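Local coordinates for phosphoribosylformylglycinamidine synthase 2 (Thermus thermophilus, PDB 3VIU), which belongs to the AIR synthase-related (PurM-like) family and, in this structure, carries bound adenosine-5'-diphosphate and a magnesium ion, at residues L193-Y199 and C331-T337; R116-L120 and G153-V157; F34-W38 and A359-P364. All coordinates share one frame; numbering follows the deposited sequence.

Contact 1: L193-Y199 and C331-T337; sequences LGRPIYY and CVPVART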
ATOM      1  N   LEU A 193       4.934  34.289   2.038  1.00 28.23           N
ATOM      2  CA  LEU A 193       6.112  35.051   2.402  1.00 29.95           C
ATOM      3  C   LEU A 193       5.961  35.778   3.729  1.00 30.02           C
ATOM      4  O   LEU A 193       4.896  36.301   4.039  1.00 32.17           O
ATOM      5  CB  LEU A 193       6.452  36.047   1.297  1.00 30.33           C
ATOM      6  CG  LEU A 193       7.749  36.825   1.507  1.00 31.72           C
ATOM      7  CD1 LEU A 193       8.882  35.880   1.929  1.00 31.36           C
ATOM      8  CD2 LEU A 193       8.083  37.554   0.221  1.00 31.87           C
ATOM      9  N   GLY A 194       7.030  35.791   4.518  1.00 30.31           N
ATOM     10  CA  GLY A 194       7.008  36.478   5.800  1.00 28.29           C
ATOM     11  C   GLY A 194       6.378  35.727   6.954  1.00 27.19           C
ATOM     12  O   GLY A 194       5.959  36.331   7.937  1.00 26.13           O
ATOM     13  N   ARG A 195       6.328  34.407   6.852  1.00 27.19           N
ATOM     14  CA  ARG A 195       5.725  33.590   7.895  1.00 25.78           C
ATOM     15  C   ARG A 195       6.754  32.831   8.717  1.00 24.64           C
ATOM     16  O   ARG A 195       7.819  32.467   8.223  1.00 26.47           O
ATOM     17  CB  ARG A 195       4.770  32.572   7.268  1.00 24.80           C
ATOM     18  CG  ARG A 195       3.802  33.162   6.265  1.00 27.41           C
ATOM     19  CD  ARG A 195       2.957  34.228   6.928  1.00 29.33           C
ATOM     20  NE  ARG A 195       2.322  33.689   8.119  1.00 27.47           N
ATOM     21  CZ  ARG A 195       2.236  34.338   9.270  1.00 27.11           C
ATOM     22  NH1 ARG A 195       2.743  35.553   9.381  1.00 26.52           N
ATOM     23  NH2 ARG A 195       1.658  33.761  10.311  1.00 26.69           N
ATOM     24  N   PRO A 196       6.464  32.610  10.000  1.00 23.56           N
ATOM     25  CA  PRO A 196       7.419  31.863  10.817  1.00 23.04           C
ATOM     26  C   PRO A 196       7.067  30.383  10.617  1.00 23.53           C
ATOM     27  O   PRO A 196       5.944  30.060  10.224  1.00 22.58           O
ATOM     28  CB  PRO A 196       7.109  32.348  12.224  1.00 22.60           C
ATOM     29  CG  PRO A 196       5.630  32.560  12.169  1.00 22.56           C
ATOM     30  CD  PRO A 196       5.462  33.280  10.846  1.00 22.74           C
ATOM     31  N   ILE A 197       8.017  29.489  10.865  1.00 23.37           N
ATOM     32  CA  ILE A 197       7.769  28.056  10.709  1.00 24.10           C
ATOM     33  C   ILE A 197       7.935  27.380  12.070  1.00 24.41           C
ATOM     34  O   ILE A 197       9.014  27.433  12.671  1.00 22.06           O
ATOM     35  CB  ILE A 197       8.773  27.406   9.734  1.00 24.75           C
ATOM     36  CG1 ILE A 197       8.932  28.268   8.479  1.00 25.37           C
ATOM     37  CG2 ILE A 197       8.315  26.006   9.389  1.00 23.56           C
ATOM     38  CD1 ILE A 197       7.656  28.520   7.747  1.00 28.38           C
ATOM     39  N   TYR A 198       6.873  26.742  12.555  1.00 23.56           N
ATOM     40  CA  TYR A 198       6.935  26.080  13.851  1.00 22.81           C
ATOM     41  C   TYR A 198       7.361  24.617  13.801  1.00 22.07           C
ATOM     42  O   TYR A 198       7.159  23.919  12.805  1.00 22.53           O
ATOM     43  CB  TYR A 198       5.597  26.208  14.577  1.00 22.44           C
ATOM     44  CG  TYR A 198       5.367  27.569  15.192  1.00 23.94           C
ATOM     45  CD1 TYR A 198       5.274  28.713  14.397  1.00 25.60           C
ATOM     46  CD2 TYR A 198       5.221  27.713  16.568  1.00 25.49           C
ATOM     47  CE1 TYR A 198       5.035  29.963  14.958  1.00 25.75           C
ATOM     48  CE2 TYR A 198       4.982  28.958  17.142  1.00 27.17           C
ATOM     49  CZ  TYR A 198       4.888  30.079  16.333  1.00 27.38           C
ATOM     50  OH  TYR A 198       4.636  31.310  16.902  1.00 27.67           O
ATOM     51  N   TYR A 199       7.956  24.181  14.906  1.00 21.74           N
ATOM     52  CA  TYR A 199       8.458  22.828  15.093  1.00 20.81           C
ATOM     53  C   TYR A 199       7.760  22.271  16.322  1.00 21.95           C
ATOM     54  O   TYR A 199       7.743  22.921  17.370  1.00 22.80           O
ATOM     55  CB  TYR A 199       9.972  22.890  15.329  1.00 20.43           C
ATOM     56  CG  TYR A 199      10.648  21.624  15.824  1.00 17.94           C
ATOM     57  CD1 TYR A 199      10.265  21.011  17.015  1.00 17.99           C
ATOM     58  CD2 TYR A 199      11.727  21.081  15.130  1.00 18.61           C
ATOM     59  CE1 TYR A 199      10.947  19.889  17.501  1.00 20.03           C
ATOM     60  CE2 TYR A 199      12.410  19.968  15.601  1.00 18.33           C
ATOM     61  CZ  TYR A 199      12.021  19.374  16.785  1.00 20.79           C
ATOM     62  OH  TYR A 199      12.713  18.272  17.251  1.00 21.57           O
ATOM     63  N   CYS A 331       5.213  24.001  20.961  1.00 32.55           N
ATOM     64  CA  CYS A 331       5.197  24.352  19.552  1.00 29.21           C
ATOM     65  C   CYS A 331       5.992  25.649  19.436  1.00 27.66           C
ATOM     66  O   CYS A 331       5.489  26.720  19.764  1.00 27.09           O
ATOM     67  CB  CYS A 331       3.756  24.557  19.085  1.00 29.57           C
ATOM     68  SG  CYS A 331       3.540  24.619  17.287  1.00 27.96           S
ATOM     69  N   VAL A 332       7.232  25.548  18.967  1.00 25.61           N
ATOM     70  CA  VAL A 332       8.095  26.715  18.860  1.00 22.82           C
ATOM     71  C   VAL A 332       8.583  27.091  17.463  1.00 23.06           C
ATOM     72  O   VAL A 332       8.852  26.231  16.629  1.00 20.83           O
ATOM     73  CB  VAL A 332       9.329  26.548  19.770  1.00 23.86           C
ATOM     74  CG1 VAL A 332       8.875  26.339  21.215  1.00 23.32           C
ATOM     75  CG2 VAL A 332      10.186  25.371  19.296  1.00 18.38           C
ATOM     76  N   PRO A 333       8.693  28.405  17.196  1.00 23.84           N
ATOM     77  CA  PRO A 333       9.156  28.919  15.904  1.00 24.30           C
ATOM     78  C   PRO A 333      10.625  28.533  15.728  1.00 24.76           C
ATOM     79  O   PRO A 333      11.448  28.749  16.627  1.00 24.52           O
ATOM     80  CB  PRO A 333       8.948  30.428  16.037  1.00 24.34           C
ATOM     81  CG  PRO A 333       9.130  30.665  17.503  1.00 23.91           C
ATOM     82  CD  PRO A 333       8.364  29.514  18.112  1.00 23.49           C
ATOM     83  N   VAL A 334      10.945  27.968  14.567  1.00 23.41           N
ATOM     84  CA  VAL A 334      12.297  27.498  14.286  1.00 22.28           C
ATOM     85  C   VAL A 334      12.894  28.077  12.990  1.00 21.68           C
ATOM     86  O   VAL A 334      14.116  28.045  12.788  1.00 20.76           O
ATOM     87  CB  VAL A 334      12.283  25.934  14.240  1.00 22.62           C
ATOM     88  CG1 VAL A 334      12.621  25.427  12.852  1.00 20.75           C
ATOM     89  CG2 VAL A 334      13.211  25.375  15.284  1.00 21.32           C
ATOM     90  N   ALA A 335      12.032  28.609  12.126  1.00 19.07           N
ATOM     91  CA  ALA A 335      12.469  29.186  10.852  1.00 19.17           C
ATOM     92  C   ALA A 335      11.448  30.186  10.313  1.00 17.50           C
ATOM     93  O   ALA A 335      10.391  30.384  10.903  1.00 18.35           O
ATOM     94  CB  ALA A 335      12.711  28.073   9.818  1.00 18.68           C
ATOM     95  N   ARG A 336      11.773  30.816   9.191  1.00 16.50           N
ATOM     96  CA  ARG A 336      10.881  31.794   8.580  1.00 16.74           C
ATOM     97  C   ARG A 336      11.060  31.771   7.070  1.00 16.42           C
ATOM     98  O   ARG A 336      12.102  31.348   6.572  1.00 16.37           O
ATOM     99  CB  ARG A 336      11.194  33.200   9.102  1.00 16.83           C
ATOM    100  CG  ARG A 336      12.630  33.637   8.832  1.00 18.05           C
ATOM    101  CD  ARG A 336      12.896  35.045   9.340  1.00 20.72           C
ATOM    102  NE  ARG A 336      12.882  36.024   8.261  1.00 19.79           N
ATOM    103  CZ  ARG A 336      13.949  36.368   7.551  1.00 19.67           C
ATOM    104  NH1 ARG A 336      15.129  35.820   7.804  1.00 18.44           N
ATOM    105  NH2 ARG A 336      13.829  37.258   6.577  1.00 22.79           N
ATOM    106  N   THR A 337      10.047  32.225   6.342  1.00 16.38           N
ATOM    107  CA  THR A 337      10.137  32.256   4.890  1.00 18.68           C
ATOM    108  C   THR A 337      10.792  33.553   4.438  1.00 19.70           C
ATOM    109  O   THR A 337      10.623  34.597   5.068  1.00 21.88           O
ATOM    110  CB  THR A 337       8.743  32.146   4.221  1.00 18.24           C
ATOM    111  OG1 THR A 337       7.871  33.160   4.744  1.00 16.42           O
ATOM    112  CG2 THR A 337       8.142  30.771   4.467  1.00 15.51           C
TER

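Contact 2: R116-L120 and G153-V157; sequences RPIAL and GVPTV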
ATOM      1  N   ARG A 116      -7.638  12.640   9.589  1.00 21.85           N
ATOM      2  CA  ARG A 116      -7.460  11.803  10.759  1.00 20.84           C
ATOM      3  C   ARG A 116      -7.365  10.348  10.309  1.00 19.95           C
ATOM      4  O   ARG A 116      -8.274   9.827   9.662  1.00 20.88           O
ATOM      5  CB  ARG A 116      -8.638  11.984  11.711  1.00 19.53           C
ATOM      6  CG  ARG A 116      -8.647  11.032  12.879  1.00 19.33           C
ATOM      7  CD  ARG A 116      -9.894  11.242  13.724  1.00 20.31           C
ATOM      8  NE  ARG A 116      -9.853  12.511  14.446  1.00 20.49           N
ATOM      9  CZ  ARG A 116      -9.173  12.701  15.572  1.00 21.16           C
ATOM     10  NH1 ARG A 116      -8.480  11.703  16.110  1.00 19.40           N
ATOM     11  NH2 ARG A 116      -9.179  13.891  16.159  1.00 18.76           N
ATOM     12  N   PRO A 117      -6.249   9.681  10.626  1.00 17.74           N
ATOM     13  CA  PRO A 117      -6.025   8.277  10.262  1.00 17.14           C
ATOM     14  C   PRO A 117      -7.155   7.367  10.749  1.00 15.97           C
ATOM     15  O   PRO A 117      -7.446   7.328  11.936  1.00 16.33           O
ATOM     16  CB  PRO A 117      -4.703   7.958  10.947  1.00 16.35           C
ATOM     17  CG  PRO A 117      -3.978   9.265  10.871  1.00 16.06           C
ATOM     18  CD  PRO A 117      -5.049  10.254  11.262  1.00 17.16           C
ATOM     19  N   ILE A 118      -7.784   6.633   9.837  1.00 14.45           N
ATOM     20  CA  ILE A 118      -8.873   5.749  10.227  1.00 15.62           C
ATOM     21  C   ILE A 118      -8.517   4.301   9.986  1.00 16.27           C
ATOM     22  O   ILE A 118      -9.225   3.398  10.441  1.00 16.76           O
ATOM     23  CB  ILE A 118     -10.199   6.062   9.461  1.00 15.23           C
ATOM     24  CG1 ILE A 118     -10.011   5.845   7.954  1.00 15.04           C
ATOM     25  CG2 ILE A 118     -10.645   7.484   9.760  1.00 14.37           C
ATOM     26  CD1 ILE A 118     -11.252   6.150   7.113  1.00 12.34           C
ATOM     27  N   ALA A 119      -7.424   4.070   9.269  1.00 15.95           N
ATOM     28  CA  ALA A 119      -7.024   2.702   9.003  1.00 14.98           C
ATOM     29  C   ALA A 119      -5.610   2.532   8.462  1.00 15.81           C
ATOM     30  O   ALA A 119      -5.059   3.422   7.808  1.00 14.19           O
ATOM     31  CB  ALA A 119      -8.015   2.066   8.052  1.00 13.55           C
ATOM     32  N   LEU A 120      -5.040   1.365   8.756  1.00 16.99           N
ATOM     33  CA  LEU A 120      -3.711   0.974   8.296  1.00 17.68           C
ATOM     34  C   LEU A 120      -3.815  -0.389   7.618  1.00 17.61           C
ATOM     35  O   LEU A 120      -4.596  -1.237   8.039  1.00 19.03           O
ATOM     36  CB  LEU A 120      -2.727   0.872   9.467  1.00 17.00           C
ATOM     37  CG  LEU A 120      -2.186   2.188  10.035  1.00 17.45           C
ATOM     38  CD1 LEU A 120      -1.517   1.943  11.375  1.00 16.99           C
ATOM     39  CD2 LEU A 120      -1.220   2.804   9.042  1.00 15.91           C
ATOM     40  N   GLY A 153      -3.914   4.265  18.511  1.00 15.44           N
ATOM     41  CA  GLY A 153      -5.352   4.233  18.294  1.00 14.92           C
ATOM     42  C   GLY A 153      -5.849   4.076  16.868  1.00 16.10           C
ATOM     43  O   GLY A 153      -7.000   4.396  16.582  1.00 18.39           O
ATOM     44  N   VAL A 154      -4.993   3.606  15.967  1.00 14.68           N
ATOM     45  CA  VAL A 154      -5.394   3.405  14.584  1.00 14.67           C
ATOM     46  C   VAL A 154      -5.298   1.918  14.281  1.00 15.67           C
ATOM     47  O   VAL A 154      -4.227   1.323  14.383  1.00 17.71           O
ATOM     48  CB  VAL A 154      -4.493   4.184  13.615  1.00 13.48           C
ATOM     49  CG1 VAL A 154      -4.930   3.931  12.182  1.00 11.72           C
ATOM     50  CG2 VAL A 154      -4.565   5.675  13.932  1.00 15.40           C
ATOM     51  N   PRO A 155      -6.422   1.295  13.910  1.00 15.98           N
ATOM     52  CA  PRO A 155      -6.425  -0.133  13.610  1.00 16.18           C
ATOM     53  C   PRO A 155      -5.820  -0.479  12.269  1.00 19.08           C
ATOM     54  O   PRO A 155      -5.860   0.311  11.325  1.00 21.19           O
ATOM     55  CB  PRO A 155      -7.902  -0.482  13.637  1.00 15.22           C
ATOM     56  CG  PRO A 155      -8.509   0.735  13.004  1.00 14.77           C
ATOM     57  CD  PRO A 155      -7.766   1.871  13.703  1.00 16.18           C
ATOM     58  N   THR A 156      -5.249  -1.671  12.206  1.00 19.91           N
ATOM     59  CA  THR A 156      -4.707  -2.185  10.969  1.00 22.39           C
ATOM     60  C   THR A 156      -5.861  -3.083  10.545  1.00 22.75           C
ATOM     61  O   THR A 156      -6.097  -4.126  11.146  1.00 23.13           O
ATOM     62  CB  THR A 156      -3.428  -2.983  11.228  1.00 21.17           C
ATOM     63  OG1 THR A 156      -2.386  -2.069  11.583  1.00 21.49           O
ATOM     64  CG2 THR A 156      -3.009  -3.756   9.992  1.00 24.91           C
ATOM     65  N   VAL A 157      -6.599  -2.648   9.530  1.00 23.93           N
ATOM     66  CA  VAL A 157      -7.782  -3.368   9.065  1.00 24.89           C
ATOM     67  C   VAL A 157      -7.583  -4.480   8.043  1.00 25.65           C
ATOM     68  O   VAL A 157      -8.538  -5.169   7.671  1.00 25.22           O
ATOM     69  CB  VAL A 157      -8.799  -2.383   8.479  1.00 24.92           C
ATOM     70  CG1 VAL A 157      -9.205  -1.371   9.542  1.00 25.38           C
ATOM     71  CG2 VAL A 157      -8.198  -1.687   7.263  1.00 22.15           C
TER

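Contact 3: F34-W38 and A359-P364; sequences FKVMW and ALAEAP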
ATOM      1  N   PHE A  34      23.334  17.368  -0.035  1.00 25.04           N
ATOM      2  CA  PHE A  34      23.097  16.822  -1.363  1.00 27.24           C
ATOM      3  C   PHE A  34      23.151  15.300  -1.381  1.00 28.56           C
ATOM      4  O   PHE A  34      22.310  14.653  -2.001  1.00 28.31           O
ATOM      5  CB  PHE A  34      24.103  17.381  -2.368  1.00 25.01           C
ATOM      6  CG  PHE A  34      23.733  18.732  -2.901  1.00 25.87           C
ATOM      7  CD1 PHE A  34      24.289  19.888  -2.362  1.00 27.06           C
ATOM      8  CD2 PHE A  34      22.804  18.853  -3.928  1.00 23.46           C
ATOM      9  CE1 PHE A  34      23.922  21.147  -2.844  1.00 25.68           C
ATOM     10  CE2 PHE A  34      22.432  20.100  -4.411  1.00 23.82           C
ATOM     11  CZ  PHE A  34      22.992  21.249  -3.870  1.00 24.18           C
ATOM     12  N   LYS A  35      24.139  14.729  -0.702  1.00 30.77           N
ATOM     13  CA  LYS A  35      24.271  13.282  -0.662  1.00 32.50           C
ATOM     14  C   LYS A  35      22.925  12.651  -0.316  1.00 32.32           C
ATOM     15  O   LYS A  35      22.523  11.659  -0.922  1.00 33.79           O
ATOM     16  CB  LYS A  35      25.322  12.855   0.370  1.00 34.34           C
ATOM     17  CG  LYS A  35      25.515  11.339   0.447  1.00 40.40           C
ATOM     18  CD  LYS A  35      26.411  10.909   1.610  1.00 45.00           C
ATOM     19  CE  LYS A  35      25.765  11.209   2.964  1.00 48.75           C
ATOM     20  NZ  LYS A  35      26.549  10.659   4.116  1.00 50.06           N
ATOM     21  N   VAL A  36      22.219  13.244   0.642  1.00 32.03           N
ATOM     22  CA  VAL A  36      20.928  12.718   1.075  1.00 31.77           C
ATOM     23  C   VAL A  36      19.741  13.144   0.206  1.00 32.14           C
ATOM     24  O   VAL A  36      18.870  12.328  -0.097  1.00 32.67           O
ATOM     25  CB  VAL A  36      20.645  13.106   2.552  1.00 31.64           C
ATOM     26  CG1 VAL A  36      19.309  12.520   3.009  1.00 29.65           C
ATOM     27  CG2 VAL A  36      21.773  12.593   3.445  1.00 30.43           C
HETATM   28  N   MSE A  37      19.700  14.408  -0.199  1.00 32.11           N
HETATM   29  CA  MSE A  37      18.592  14.885  -1.024  1.00 32.70           C
HETATM   30  C   MSE A  37      18.629  14.352  -2.453  1.00 30.93           C
HETATM   31  O   MSE A  37      17.601  14.297  -3.126  1.00 31.37           O
HETATM   32  CB  MSE A  37      18.562  16.415  -1.046  1.00 36.08           C
HETATM   33  CG  MSE A  37      18.122  17.038   0.271  1.00 41.81           C
HETATM   34 SE   MSE A  37      16.297  16.544   0.792  1.00 53.14          SE
HETATM   35  CE  MSE A  37      15.310  17.781  -0.338  1.00 46.06           C
ATOM     36  N   TRP A  38      19.812  13.951  -2.907  1.00 28.48           N
ATOM     37  CA  TRP A  38      19.983  13.428  -4.255  1.00 26.54           C
ATOM     38  C   TRP A  38      20.039  11.902  -4.324  1.00 25.78           C
ATOM     39  O   TRP A  38      20.245  11.330  -5.395  1.00 25.55           O
ATOM     40  CB  TRP A  38      21.238  14.040  -4.879  1.00 24.88           C
ATOM     41  CG  TRP A  38      20.984  15.386  -5.478  1.00 24.76           C
ATOM     42  CD1 TRP A  38      20.017  16.280  -5.112  1.00 23.91           C
ATOM     43  CD2 TRP A  38      21.691  15.987  -6.571  1.00 24.80           C
ATOM     44  NE1 TRP A  38      20.073  17.394  -5.912  1.00 23.52           N
ATOM     45  CE2 TRP A  38      21.094  17.242  -6.816  1.00 23.83           C
ATOM     46  CE3 TRP A  38      22.775  15.585  -7.369  1.00 25.03           C
ATOM     47  CZ2 TRP A  38      21.541  18.102  -7.824  1.00 23.65           C
ATOM     48  CZ3 TRP A  38      23.218  16.442  -8.370  1.00 24.33           C
ATOM     49  CH2 TRP A  38      22.601  17.686  -8.588  1.00 23.54           C
ATOM     50  N   ALA A 359      18.104  23.520  -6.569  1.00 30.94           N
ATOM     51  CA  ALA A 359      19.261  22.639  -6.630  1.00 31.41           C
ATOM     52  C   ALA A 359      19.085  21.421  -5.737  1.00 31.45           C
ATOM     53  O   ALA A 359      19.564  20.327  -6.050  1.00 31.21           O
ATOM     54  CB  ALA A 359      20.522  23.406  -6.221  1.00 31.24           C
ATOM     55  N   LEU A 360      18.380  21.618  -4.628  1.00 30.12           N
ATOM     56  CA  LEU A 360      18.157  20.553  -3.664  1.00 29.39           C
ATOM     57  C   LEU A 360      16.949  19.655  -3.950  1.00 28.91           C
ATOM     58  O   LEU A 360      16.981  18.464  -3.651  1.00 29.70           O
ATOM     59  CB  LEU A 360      18.033  21.171  -2.268  1.00 28.20           C
ATOM     60  CG  LEU A 360      18.828  20.519  -1.138  1.00 28.87           C
ATOM     61  CD1 LEU A 360      20.234  20.140  -1.601  1.00 27.97           C
ATOM     62  CD2 LEU A 360      18.895  21.486   0.018  1.00 27.62           C
ATOM     63  N   ALA A 361      15.900  20.218  -4.542  1.00 28.64           N
ATOM     64  CA  ALA A 361      14.680  19.466  -4.823  1.00 29.03           C
ATOM     65  C   ALA A 361      14.569  18.874  -6.223  1.00 30.04           C
ATOM     66  O   ALA A 361      13.805  17.930  -6.440  1.00 30.68           O
ATOM     67  CB  ALA A 361      13.462  20.347  -4.549  1.00 27.80           C
ATOM     68  N   GLU A 362      15.313  19.423  -7.176  1.00 31.23           N
ATOM     69  CA  GLU A 362      15.249  18.929  -8.546  1.00 32.47           C
ATOM     70  C   GLU A 362      16.552  18.300  -9.006  1.00 31.86           C
ATOM     71  O   GLU A 362      17.316  18.907  -9.758  1.00 32.07           O
ATOM     72  CB  GLU A 362      14.855  20.062  -9.493  1.00 34.32           C
ATOM     73  CG  GLU A 362      13.442  20.584  -9.256  1.00 40.49           C
ATOM     74  CD  GLU A 362      13.035  21.664 -10.248  1.00 44.02           C
ATOM     75  OE1 GLU A 362      13.080  21.397 -11.473  1.00 46.69           O
ATOM     76  OE2 GLU A 362      12.667  22.778  -9.806  1.00 44.28           O
ATOM     77  N   ALA A 363      16.789  17.072  -8.551  1.00 31.09           N
ATOM     78  CA  ALA A 363      17.995  16.329  -8.895  1.00 30.29           C
ATOM     79  C   ALA A 363      17.912  15.722 -10.296  1.00 30.09           C
ATOM     80  O   ALA A 363      16.828  15.561 -10.860  1.00 30.66           O
ATOM     81  CB  ALA A 363      18.236  15.229  -7.867  1.00 29.97           C
ATOM     82  N   PRO A 364      19.070  15.369 -10.873  1.00 29.76           N
ATOM     83  CA  PRO A 364      19.137  14.774 -12.213  1.00 29.22           C
ATOM     84  C   PRO A 364      18.410  13.438 -12.262  1.00 29.23           C
ATOM     85  O   PRO A 364      18.387  12.707 -11.275  1.00 29.23           O
ATOM     86  CB  PRO A 364      20.636  14.592 -12.443  1.00 28.88           C
ATOM     87  CG  PRO A 364      21.270  15.605 -11.511  1.00 30.26           C
ATOM     88  CD  PRO A 364      20.415  15.511 -10.289  1.00 27.95           C
TER
HETATM   89  O   HOH W   1      15.266  15.848  -4.030  1.00 28.57           O

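Contact 1: L193-Y199 and C331-T337
Ile197 faces both Val334 and Ala335 across an antiparallel strand pair, the mark of a classic beta bulge, here in the mixed sheet of the first of the chain's two AIR synthase-related C-terminal domains. Ile197 O accepts two backbone bonds: one almost straight, from Val334 N at 2.8 Å (N-H...O 172°), and a longer one from Ala335 N at 3.3 Å, which lies in the carbonyl plane on a lone pair. Beyond the bulge, Tyr199 and Val332 form a hydrogen-bonded pair. Ile197 and Ala335 point to one face of the sheet, Ile197 CB 4.0 Å from Ala335 CB. The Ile197 and Thr337 side chains cross at about a right angle, with Ile197 CD1 4.0 Å from Thr337 CG2.

At the bulge, Tyr198 and Pro333 run side by side. Pro333 CB lies over the face of the Tyr198 ring, 4.2 Å from its centroid, in a CH-pi contact. Cys331 O comes in at the ring edge, in plane, while Cys331 SG makes an oblique sulfur-aromatic contact, 3.6 Å from Tyr198 CD2. Glu321 OE2 of helix 317-326 is hydrogen-bonded to Tyr198 OH, which tethers the far end of the ring.

At the other end, Thr337 OG1 sits between its own backbone N and carbonyl carbon (chi1 54°), which turns it to the backbone of Gly194 and Arg195. There it accepts Arg195 N at 2.9 Å and also bonds Ser192 O.

Contact 2: R116-L120 and G153-V157
Leu120 and Thr156 pair as neighbours in parallel strands, their CA atoms 4.3 Å apart and their side chains on the same face of the sheet. Two backbone hydrogen bonds hold the register. Leu120 N donates to Pro155 O at 2.9 Å, in the plane of that carbonyl, and Leu120 O accepts Val157 N at the same separation; both are bent, with N-H...O angles of 139° and 132°. The CA-H groups of Ala119 and Thr156 add weak contacts to the same two oxygens.

The side-chain contacts are chiefly apolar and centre on Val154, which points toward the other strand from the loop just ahead of Thr156. Its CG1 stands anti to the backbone N (chi1 179°), and this spreads the two methyls along the partner strand: CG1 meets Leu120 CG at 3.9 Å, the two side chains crossing at about a right angle, and CG2 meets Pro117 CB at 3.8 Å. Ala119 CB packs against Val157 CG2 at 3.8 Å, while Thr156 OG1 lies 3.6 Å from Leu120 CB.

The topology is a beta-alpha-beta crossover: strand 116-126 leads through helix 132-152 into strand 156-163, at the edge of the six-stranded sheet. On its other side, strand 116-126 bonds to strand 172-182, where Ile118 and Ala119 both face Leu178 in a classic bulge. Helix 95-112 covers Leu120 through Val103, Ile106 and Leu107. With no salt bridge between the two segments, backbone bonds set the parallel alignment, and apolar contacts of Val154 and Val157 with Pro117, Ala119 and Leu120 supply most of the rest where strand 156-163 begins.

Contact 3: F34-W38 and A359-P364
The chi1 torsions of Phe34 (-82°) and Trp38 (-83°) set CG of each anti to its own carbonyl carbon and bring both rings up against Ala359 and Leu360. Phe34 takes Leu360 CD1 over the centre of its face, 3.6 Å from the ring centroid, in a CH-pi contact. Ala359 O approaches the edge of the same ring, at CE2. That carbonyl also accepts Trp38 NE1 at 3.0 Å; the bond is bent, although the nitrogen lies in the carbonyl plane. The oxygen lies 16° out of the indole plane, and this bond and the packing on both faces together orient the ring.

Each ring of the indole is met over its face by the loop that follows helix 357-361: Ala363 CB stands 3.4 Å from the centroid of the five-membered ring, and Pro364 CD 3.5 Å from that of the six-membered ring. Phe34 CD2 lies over the opposite face.

The contact joins the C-terminal turn of helix 28-37, in the linker domain, and Trp38 just after it to the last turn of helix 357-361 and its following loop; that helix follows the edge strand 350-356. Helix 12-22 covers the aromatic pair, with Ile18 touching both Phe34 and Trp38.

Residue 37, present as selenomethionine, crosses Leu360 at about a right angle, its CG 3.8 Å from Leu360 CG. A water spans the two helix ends, donating to Met37 O at 2.9 Å and to Leu360 O at 3.2 Å. The side chain of Met37 lies about 8 Å from the bound adenosine-5'-diphosphate.

How the contacts relate
Contact 2 lies nearest the middle of the molecule, its centre about 13 Å from that of the chain, and is buried, whereas contact 1, about 33 Å out, is only partly buried; contact 3, at about 26 Å, is buried too. Contacts 1 and 2 both join neighbouring strands, but in different domains and opposite senses: antiparallel with a bulge in contact 1, parallel in contact 2. Contact 3 instead links two helix ends and relies on aromatic faces, one indole bond and a water. The seven-stranded sheet of contact 1 runs out to strand 350-356, which leads directly into helix 357-361 of contact 3, though the nearest atoms of contacts 1 and 3 are about 13 Å apart.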